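Local structure of apical membrane antigen AMA1 (Toxoplasma gondii ME49, 4YIV) at residues T131-C136 against F159-K164; G36-L41 against V276-P281; Y236-W241 against D321-D326. The protein takes part in host-cell invasion as part of the moving junction, a ring formed between the membranes of the parasite's apical tip and the host cell. All blocks are in the same frame, centred on the assembly; numbering follows the deposited sequence.

Contact 1 (T131-C136 against F159-K164)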
loop_
_atom_site.group_PDB
_atom_site.type_symbol
_atom_site.label_atom_id
_atom_site.label_comp_id
_atom_site.label_asym_id
_atom_site.label_seq_id
_atom_site.Cartn_x
_atom_site.Cartn_y
_atom_site.Cartn_z
ATOM N N THR A 131 -14.602 10.413 1.189
ATOM C CA THR A 131 -13.795 10.080 2.382
ATOM C C THR A 131 -12.616 11.024 2.454
ATOM O O THR A 131 -12.212 11.603 1.440
ATOM C CB THR A 131 -13.261 8.617 2.416
ATOM O OG1 THR A 131 -12.237 8.441 1.402
ATOM C CG2 THR A 131 -14.377 7.619 2.233
ATOM N N ASP A 132 -12.059 11.198 3.650
ATOM C CA ASP A 132 -10.986 12.172 3.792
ATOM C C ASP A 132 -9.790 11.653 3.006
ATOM O O ASP A 132 -9.123 12.428 2.320
ATOM C CB ASP A 132 -10.615 12.413 5.264
ATOM C CG ASP A 132 -11.602 13.379 5.970
ATOM O OD1 ASP A 132 -12.414 14.030 5.280
ATOM O OD2 ASP A 132 -11.577 13.481 7.216
ATOM N N LEU A 133 -9.521 10.348 3.096
ATOM C CA LEU A 133 -8.387 9.795 2.342
ATOM C C LEU A 133 -8.589 10.029 0.839
ATOM O O LEU A 133 -7.673 10.435 0.099
ATOM C CB LEU A 133 -8.212 8.314 2.636
ATOM C CG LEU A 133 -7.081 7.625 1.818
ATOM C CD1 LEU A 133 -5.734 8.320 1.982
ATOM C CD2 LEU A 133 -6.924 6.152 2.239
ATOM N N GLY A 134 -9.808 9.788 0.377
ATOM C CA GLY A 134 -10.145 10.078 -1.002
ATOM C C GLY A 134 -10.016 11.525 -1.411
ATOM O O GLY A 134 -9.652 11.796 -2.548
ATOM N N ARG A 135 -10.319 12.458 -0.504
ATOM C CA ARG A 135 -10.205 13.878 -0.791
ATOM C C ARG A 135 -8.742 14.243 -1.004
ATOM O O ARG A 135 -8.400 15.074 -1.870
ATOM C CB ARG A 135 -10.786 14.722 0.352
ATOM C CG ARG A 135 -12.315 14.644 0.465
ATOM C CD ARG A 135 -12.887 15.572 1.561
ATOM N NE ARG A 135 -14.340 15.392 1.516
ATOM C CZ ARG A 135 -15.030 14.545 2.275
ATOM N NH1 ARG A 135 -14.441 13.849 3.254
ATOM N NH2 ARG A 135 -16.345 14.419 2.065
ATOM N N CYS A 136 -7.873 13.594 -0.249
ATOM C CA CYS A 136 -6.435 13.862 -0.404
ATOM C C CYS A 136 -5.961 13.337 -1.770
ATOM O O CYS A 136 -5.288 14.045 -2.536
ATOM C CB CYS A 136 -5.657 13.242 0.747
ATOM S SG CYS A 136 -3.838 13.434 0.651
ATOM N N PHE A 159 1.245 11.257 -3.228
ATOM C CA PHE A 159 0.837 11.952 -2.023
ATOM C C PHE A 159 1.103 11.100 -0.797
ATOM O O PHE A 159 1.223 9.882 -0.890
ATOM C CB PHE A 159 -0.683 12.327 -2.048
ATOM C CG PHE A 159 -1.595 11.148 -1.939
ATOM C CD1 PHE A 159 -1.990 10.466 -3.068
ATOM C CD2 PHE A 159 -2.042 10.693 -0.698
ATOM C CE1 PHE A 159 -2.815 9.356 -2.992
ATOM C CE2 PHE A 159 -2.878 9.574 -0.611
ATOM C CZ PHE A 159 -3.268 8.904 -1.783
ATOM N N VAL A 160 1.122 11.766 0.357
ATOM C CA VAL A 160 1.019 11.074 1.632
ATOM C C VAL A 160 -0.098 11.749 2.424
ATOM O O VAL A 160 -0.092 12.979 2.636
ATOM C CB VAL A 160 2.362 11.090 2.449
ATOM C CG1 VAL A 160 2.133 10.567 3.865
ATOM C CG2 VAL A 160 3.435 10.248 1.736
ATOM N N TYR A 161 -1.048 10.935 2.854
ATOM C CA TYR A 161 -2.081 11.419 3.777
ATOM C C TYR A 161 -1.628 11.130 5.207
ATOM O O TYR A 161 -1.373 9.977 5.588
ATOM C CB TYR A 161 -3.451 10.784 3.491
ATOM C CG TYR A 161 -4.560 11.409 4.347
ATOM C CD1 TYR A 161 -4.754 12.775 4.339
ATOM C CD2 TYR A 161 -5.347 10.638 5.202
ATOM C CE1 TYR A 161 -5.713 13.370 5.137
ATOM C CE2 TYR A 161 -6.329 11.240 6.018
ATOM C CZ TYR A 161 -6.498 12.597 5.970
ATOM O OH TYR A 161 -7.449 13.231 6.758
ATOM N N ASP A 162 -1.539 12.202 5.994
ATOM C CA ASP A 162 -1.243 12.117 7.410
ATOM C C ASP A 162 -2.600 12.143 8.072
ATOM O O ASP A 162 -3.231 13.204 8.123
ATOM C CB ASP A 162 -0.357 13.287 7.874
ATOM C CG ASP A 162 -0.032 13.238 9.383
ATOM O OD1 ASP A 162 -0.802 12.597 10.163
ATOM O OD2 ASP A 162 0.991 13.869 9.773
ATOM N N SER A 163 -3.065 10.976 8.495
ATOM C CA SER A 163 -4.446 10.827 8.948
ATOM C C SER A 163 -4.602 11.304 10.389
ATOM O O SER A 163 -5.716 11.576 10.839
ATOM C CB SER A 163 -4.920 9.379 8.840
ATOM O OG SER A 163 -4.170 8.525 9.692
ATOM N N LYS A 164 -3.485 11.416 11.097
ATOM C CA LYS A 164 -3.491 11.981 12.445
ATOM C C LYS A 164 -3.643 13.514 12.415
ATOM O O LYS A 164 -4.537 14.051 13.055
ATOM C CB LYS A 164 -2.216 11.586 13.191
ATOM C CG LYS A 164 -2.208 11.954 14.656
ATOM C CD LYS A 164 -0.848 11.610 15.304
ATOM C CE LYS A 164 -0.657 12.335 16.644
ATOM N NZ LYS A 164 0.631 12.001 17.338
#
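Cys136 of helix 132-141 reaches two aromatic rings of strand 159-162. Its SG stands anti to the backbone N (chi1 177°), which points it at the strand. There it lies 3.5 Å from Phe159 CD2 and 3.9 Å from Tyr161 CD1. It meets both rings obliquely, as sulfur-aromatic contacts. Cys136 CB adds a contact of 3.7 Å with Tyr161 CD1.

Leu133 sits one helical turn earlier. Its CD1 does the touching. It lies near the plane of the Phe159 ring, at the edge, 4.1 Å from Phe159 CE2. The same methyl is 3.7 Å from Tyr161 CB, and the Leu133 and Tyr161 side chains cross obliquely. The Tyr161 ring has Leu133 CA above one face and Ser163 N above the opposite face, both offset toward the rim.

Asp132 comes at the far end of that ring, with CB 3.6 Å from Tyr161 OH. Its carboxylate plane is turned 62° from the ring. A salt bridge within the helix joins OD1 to Arg135, its hydrogen bond weak, and another joins OD2 to Arg166.

The strand belongs to a five-stranded antiparallel sheet. Helix 132-136 runs at 150° to strand 159-162, nearer antiparallel than parallel, an arrangement consistent with a PAN-type domain. A disulfide from Cys136 to Cys168 ties the helix to the neighbouring strand 167-170. Met118 of helix 118-122 also touches Asp132, Cys136 and Tyr161.

The two segments themselves meet by apolar and sulfur-aromatic packing. Tyr161 OH is buried here with no polar partner in the model, a likely cost in desolvation.

Contact 2 (G36-L41 against V276-P281)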
loop_
_atom_site.group_PDB
_atom_site.type_symbol
_atom_site.label_atom_id
_atom_site.label_comp_id
_atom_site.label_asym_id
_atom_site.label_seq_id
_atom_site.Cartn_x
_atom_site.Cartn_y
_atom_site.Cartn_z
ATOM N N GLY A 36 3.610 -1.185 -9.161
ATOM C CA GLY A 36 4.446 -1.531 -8.041
ATOM C C GLY A 36 3.859 -1.034 -6.725
ATOM O O GLY A 36 3.069 -0.078 -6.694
ATOM N N ILE A 37 4.224 -1.715 -5.650
ATOM C CA ILE A 37 3.738 -1.383 -4.307
ATOM C C ILE A 37 4.906 -0.893 -3.472
ATOM O O ILE A 37 4.844 0.164 -2.848
ATOM C CB ILE A 37 3.092 -2.598 -3.673
ATOM C CG1 ILE A 37 1.845 -2.989 -4.486
ATOM C CG2 ILE A 37 2.706 -2.294 -2.203
ATOM C CD1 ILE A 37 1.252 -4.282 -4.101
ATOM N N TYR A 38 5.983 -1.692 -3.446
ATOM C CA TYR A 38 7.147 -1.310 -2.680
ATOM C C TYR A 38 7.750 -0.058 -3.294
ATOM O O TYR A 38 7.874 0.985 -2.644
ATOM C CB TYR A 38 8.140 -2.479 -2.632
ATOM C CG TYR A 38 9.398 -2.190 -1.855
ATOM C CD1 TYR A 38 9.407 -2.209 -0.474
ATOM C CD2 TYR A 38 10.580 -1.926 -2.519
ATOM C CE1 TYR A 38 10.584 -1.951 0.232
ATOM C CE2 TYR A 38 11.747 -1.683 -1.844
ATOM C CZ TYR A 38 11.751 -1.699 -0.465
ATOM O OH TYR A 38 12.931 -1.464 0.193
ATOM N N VAL A 39 8.098 -0.153 -4.573
ATOM C CA VAL A 39 8.345 1.021 -5.389
ATOM C C VAL A 39 7.340 1.056 -6.542
ATOM O O VAL A 39 7.258 0.098 -7.306
ATOM C CB VAL A 39 9.769 1.019 -5.971
ATOM C CG1 VAL A 39 9.938 2.179 -6.952
ATOM C CG2 VAL A 39 10.768 1.076 -4.804
ATOM N N ASP A 40 6.594 2.156 -6.632
ATOM C CA ASP A 40 5.534 2.339 -7.620
ATOM C C ASP A 40 6.025 3.342 -8.639
ATOM O O ASP A 40 6.131 4.527 -8.333
ATOM C CB ASP A 40 4.233 2.842 -6.973
ATOM C CG ASP A 40 3.124 3.157 -7.996
ATOM O OD1 ASP A 40 3.341 3.038 -9.241
ATOM O OD2 ASP A 40 2.028 3.584 -7.531
ATOM N N LEU A 41 6.326 2.851 -9.838
ATOM C CA LEU A 41 6.741 3.706 -10.980
ATOM C C LEU A 41 6.131 3.162 -12.273
ATOM O O LEU A 41 6.844 2.815 -13.217
ATOM C CB LEU A 41 8.268 3.764 -11.065
ATOM C CG LEU A 41 8.917 4.467 -9.870
ATOM C CD1 LEU A 41 10.439 4.275 -9.962
ATOM C CD2 LEU A 41 8.587 5.938 -9.828
ATOM N N VAL A 276 7.965 -8.711 -3.363
ATOM C CA VAL A 276 6.825 -7.776 -3.464
ATOM C C VAL A 276 6.840 -7.029 -4.804
ATOM O O VAL A 276 7.904 -6.697 -5.321
ATOM C CB VAL A 276 6.829 -6.734 -2.298
ATOM C CG1 VAL A 276 8.063 -5.865 -2.421
ATOM C CG2 VAL A 276 5.586 -5.823 -2.298
ATOM N N ALA A 277 5.665 -6.748 -5.365
ATOM C CA ALA A 277 5.588 -5.960 -6.595
ATOM C C ALA A 277 6.369 -4.683 -6.466
ATOM O O ALA A 277 6.134 -3.892 -5.565
ATOM C CB ALA A 277 4.155 -5.641 -6.932
ATOM N N SER A 278 7.322 -4.481 -7.371
ATOM C CA SER A 278 8.163 -3.310 -7.323
ATOM C C SER A 278 8.676 -2.978 -8.709
ATOM O O SER A 278 8.969 -3.853 -9.531
ATOM C CB SER A 278 9.324 -3.481 -6.352
ATOM O OG SER A 278 10.161 -2.337 -6.414
ATOM N N ASP A 279 8.748 -1.690 -8.976
ATOM C CA ASP A 279 9.037 -1.197 -10.327
ATOM C C ASP A 279 10.475 -0.621 -10.421
ATOM O O ASP A 279 10.791 0.106 -11.359
ATOM C CB ASP A 279 8.017 -0.114 -10.723
ATOM C CG ASP A 279 6.569 -0.643 -10.787
ATOM O OD1 ASP A 279 6.382 -1.886 -10.774
ATOM O OD2 ASP A 279 5.621 0.196 -10.857
ATOM N N GLN A 280 11.310 -0.905 -9.423
ATOM C CA GLN A 280 12.619 -0.238 -9.308
ATOM C C GLN A 280 13.700 -1.067 -10.037
ATOM O O GLN A 280 13.667 -2.290 -9.987
ATOM C CB GLN A 280 12.998 -0.055 -7.848
ATOM C CG GLN A 280 14.378 0.572 -7.638
ATOM C CD GLN A 280 14.393 2.098 -7.463
ATOM O OE1 GLN A 280 13.353 2.776 -7.516
ATOM N NE2 GLN A 280 15.602 2.647 -7.254
ATOM N N PRO A 281 14.668 -0.393 -10.706
ATOM C CA PRO A 281 15.682 -1.110 -11.509
ATOM C C PRO A 281 16.434 -2.263 -10.781
ATOM O O PRO A 281 16.359 -3.363 -11.308
ATOM C CB PRO A 281 16.646 0.012 -11.943
ATOM C CG PRO A 281 15.807 1.264 -11.966
ATOM C CD PRO A 281 14.731 1.076 -10.905
#
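Tyr38 turns the edge of its ring to Ser278, whose OG lies in the ring plane, 3.9 Å from Tyr38 CD2. Val276 CG1 approaches the same ring obliquely and packs 3.4 Å from Tyr38 CB. The two side chains cross at about a right angle.

The Asp279 carboxylate is the second flat group. Asp279 CG stands anti to its carbonyl carbon (chi1 -63°), toward Gly36 and Leu41. Its OD2 accepts two backbone N-H groups from the same face of its plane. Gly36 N reaches Asp279 OD2 from above the plane at 3.0 Å. Leu41 N reaches Asp279 OD2 on the anti side at 2.9 Å, 21° out of the plane. Asp40 lies alongside, pointing the same way, with the carboxylate planes 87° apart. Asp40 OD1 is only 4.0 Å from Asp279 OD2, a like-charge approach. Ser35 OG is hydrogen-bonded to both oxygens, though its single proton can serve one at a time. Ser293 OG is bonded to Asp279 OD1. The backbone N-H groups of Ala56 and Gly57 on Asp40, with Gly36 N and Leu41 N on Asp279, would be expected to ease the repulsion.

Ala277 O accepts from both Ile37 N and Tyr38 N. Asp279 N donates to Val39 O at 2.9 Å. Val39 CG1 is 3.5 Å from Gln280 OE1, and Val39 CB is 3.4 Å from Ser278 OG.

This is a loop-to-loop junction, without regular helix or strand, between the loop before strand 43-47 and the loop after helix 263-272. The latter soon enters the unmodelled residues 283-289, consistent with the stem of the engineered, shortened DII loop.

Contact 3 (Y236-W241 against D321-D326)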
loop_
_atom_site.group_PDB
_atom_site.type_symbol
_atom_site.label_atom_id
_atom_site.label_comp_id
_atom_site.label_asym_id
_atom_site.label_seq_id
_atom_site.Cartn_x
_atom_site.Cartn_y
_atom_site.Cartn_z
ATOM N N TYR A 236 -8.836 -15.585 9.158
ATOM C CA TYR A 236 -8.851 -16.346 7.912
ATOM C C TYR A 236 -7.437 -16.370 7.329
ATOM O O TYR A 236 -6.700 -15.393 7.500
ATOM C CB TYR A 236 -9.808 -15.735 6.895
ATOM C CG TYR A 236 -11.287 -15.834 7.244
ATOM C CD1 TYR A 236 -12.057 -16.928 6.843
ATOM C CD2 TYR A 236 -11.918 -14.815 7.937
ATOM C CE1 TYR A 236 -13.423 -16.999 7.154
ATOM C CE2 TYR A 236 -13.270 -14.879 8.245
ATOM C CZ TYR A 236 -14.016 -15.971 7.856
ATOM O OH TYR A 236 -15.355 -16.012 8.175
ATOM N N ARG A 237 -7.085 -17.494 6.690
ATOM C CA ARG A 237 -5.882 -17.631 5.848
ATOM C C ARG A 237 -6.236 -17.482 4.395
ATOM O O ARG A 237 -7.202 -18.094 3.920
ATOM C CB ARG A 237 -5.229 -18.994 6.025
ATOM C CG ARG A 237 -4.831 -19.330 7.410
ATOM C CD ARG A 237 -4.242 -20.751 7.438
ATOM N NE ARG A 237 -3.814 -21.141 8.777
ATOM C CZ ARG A 237 -3.075 -22.206 9.039
ATOM N NH1 ARG A 237 -2.743 -22.466 10.288
ATOM N NH2 ARG A 237 -2.645 -22.981 8.050
ATOM N N PHE A 238 -5.455 -16.677 3.676
ATOM C CA PHE A 238 -5.594 -16.580 2.246
ATOM C C PHE A 238 -5.355 -17.967 1.651
ATOM O O PHE A 238 -4.547 -18.736 2.170
ATOM C CB PHE A 238 -4.580 -15.589 1.645
ATOM C CG PHE A 238 -4.912 -14.144 1.838
ATOM C CD1 PHE A 238 -6.218 -13.686 1.839
ATOM C CD2 PHE A 238 -3.881 -13.220 1.981
ATOM C CE1 PHE A 238 -6.491 -12.338 1.978
ATOM C CE2 PHE A 238 -4.154 -11.856 2.134
ATOM C CZ PHE A 238 -5.446 -11.417 2.124
ATOM N N GLY A 239 -6.046 -18.263 0.562
ATOM C CA GLY A 239 -5.867 -19.525 -0.124
ATOM C C GLY A 239 -6.251 -19.475 -1.583
ATOM O O GLY A 239 -6.761 -18.467 -2.083
ATOM N N VAL A 240 -6.007 -20.593 -2.270
ATOM C CA VAL A 240 -6.341 -20.739 -3.681
ATOM C C VAL A 240 -7.185 -22.000 -3.907
ATOM O O VAL A 240 -6.909 -23.058 -3.342
ATOM C CB VAL A 240 -5.081 -20.825 -4.559
ATOM C CG1 VAL A 240 -4.238 -19.558 -4.389
ATOM C CG2 VAL A 240 -4.271 -22.041 -4.180
ATOM N N TRP A 241 -8.199 -21.874 -4.748
ATOM C CA TRP A 241 -9.110 -22.986 -5.002
ATOM C C TRP A 241 -8.455 -23.979 -5.957
ATOM O O TRP A 241 -8.193 -23.655 -7.118
ATOM C CB TRP A 241 -10.431 -22.478 -5.580
ATOM C CG TRP A 241 -11.516 -23.535 -5.603
ATOM C CD1 TRP A 241 -11.999 -24.202 -6.702
ATOM C CD2 TRP A 241 -12.238 -24.046 -4.476
ATOM N NE1 TRP A 241 -12.973 -25.093 -6.322
ATOM C CE2 TRP A 241 -13.139 -25.018 -4.962
ATOM C CE3 TRP A 241 -12.213 -23.777 -3.101
ATOM C CZ2 TRP A 241 -14.007 -25.712 -4.125
ATOM C CZ3 TRP A 241 -13.076 -24.470 -2.268
ATOM C CH2 TRP A 241 -13.959 -25.426 -2.783
ATOM N N ASP A 321 -8.229 -16.551 -3.949
ATOM C CA ASP A 321 -9.577 -16.662 -4.499
ATOM C C ASP A 321 -10.460 -17.487 -3.573
ATOM O O ASP A 321 -11.605 -17.779 -3.901
ATOM C CB ASP A 321 -9.551 -17.233 -5.938
ATOM C CG ASP A 321 -9.070 -18.668 -6.020
ATOM O OD1 ASP A 321 -8.927 -19.355 -4.984
ATOM O OD2 ASP A 321 -8.835 -19.108 -7.162
ATOM N N CYS A 322 -9.931 -17.829 -2.402
ATOM C CA CYS A 322 -10.736 -18.387 -1.332
ATOM C C CYS A 322 -10.030 -18.137 0.004
ATOM O O CYS A 322 -8.916 -17.592 0.054
ATOM C CB CYS A 322 -10.994 -19.885 -1.550
ATOM S SG CYS A 322 -9.508 -20.947 -1.627
ATOM N N LEU A 323 -10.699 -18.527 1.078
ATOM C CA LEU A 323 -10.209 -18.348 2.429
ATOM C C LEU A 323 -10.378 -19.615 3.212
ATOM O O LEU A 323 -11.317 -20.380 2.987
ATOM C CB LEU A 323 -10.962 -17.233 3.158
ATOM C CG LEU A 323 -10.984 -15.843 2.539
ATOM C CD1 LEU A 323 -11.929 -14.920 3.313
ATOM C CD2 LEU A 323 -9.560 -15.308 2.522
ATOM N N VAL A 324 -9.492 -19.802 4.167
ATOM C CA VAL A 324 -9.567 -20.914 5.090
ATOM C C VAL A 324 -9.711 -20.320 6.473
ATOM O O VAL A 324 -8.914 -19.471 6.864
ATOM C CB VAL A 324 -8.312 -21.817 4.988
ATOM C CG1 VAL A 324 -8.195 -22.790 6.181
ATOM C CG2 VAL A 324 -8.319 -22.551 3.660
ATOM N N SER A 325 -10.733 -20.759 7.217
ATOM C CA SER A 325 -10.954 -20.279 8.587
ATOM C C SER A 325 -9.843 -20.691 9.525
ATOM O O SER A 325 -9.394 -21.831 9.506
ATOM C CB SER A 325 -12.290 -20.811 9.130
ATOM O OG SER A 325 -13.271 -20.752 8.123
ATOM N N ASP A 326 -9.431 -19.769 10.385
ATOM C CA ASP A 326 -8.412 -20.046 11.385
ATOM C C ASP A 326 -8.421 -18.888 12.356
ATOM O O ASP A 326 -7.945 -17.808 12.044
ATOM C CB ASP A 326 -7.028 -20.209 10.748
ATOM C CG ASP A 326 -5.917 -20.394 11.779
ATOM O OD1 ASP A 326 -6.219 -20.442 12.998
ATOM O OD2 ASP A 326 -4.725 -20.483 11.383
#
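Arg237 and Val324 pair through their backbones in both directions. Arg237 N donates to Val324 O at 2.7 Å, and Val324 N donates to Arg237 O at 2.9 Å. Further along, Gly239 N donates to Cys322 O. Gly239 O accepts from both Asp321 N and Cys322 N. Trp241 N then meets the syn lone pair of Asp321 OD1 in a short bond of 2.6 Å. The Asp321 carboxylate is placed for this with CG between the backbone N and the carbonyl carbon (chi1 66°). Asp321 also touches the N-acetylglucosamine.

Two residues facing one make this a classic beta bulge, with Asp321 and Cys322 opposite Gly239. It lies in a three-stranded antiparallel sheet where strand 236-242 runs between 245-248 and 322-326.

One salt bridge crosses the strands. Arg237 is extended from CG to NE and grips Asp326 side-on, with both nitrogens on one oxygen. NE lies 2.8 Å from Asp326 OD2, on its anti lone pair. NH1 lies 3.0 Å from Asp326 OD2, coming from above the carboxylate plane. OD2 stays in the guanidinium plane, and the two flat groups are 51° apart. Asp326 OD1 is bonded to Ala328 N.

Apolar packing centres on Leu323, which shares a sheet face with Tyr236 and Phe238. Leu323 CD1 lies over a face of the Tyr236 ring, 4.1 Å from Tyr236 CG, and these side chains cross at about a right angle. Leu323 CD2 reaches the edge of the Phe238 ring, 3.8 Å from Phe238 CD1, the two side chains lying alongside. Tyr236 OH is bonded to Ile393 O.

On the face that carries Arg237 and Val324, Cys322 SG forms the disulfide to Cys246 of strand 245-248. It lies at the edge of the Trp241 ring, 4.2 Å from Trp241 CE3.

The three contacts are separate. The centres of contacts 1 and 2 are about 22 Å apart, with nearest atoms about 9 Å apart. Contacts 2 and 3 have centres about 26 Å apart. The centres of contacts 1 and 3 are about 31 Å apart, on opposite sides of the chain's centre. Along the chain, both segments of contact 1 fall between those of contact 2. The segments of contacts 2 and 3 alternate. Bound groups lie near each: a cadmium ion about 8 Å from the Asp132 side chain, a cobalt(II) ion about 6 Å from the Leu41 side chain, and the glycan about 4 Å from the Asp321 side chain.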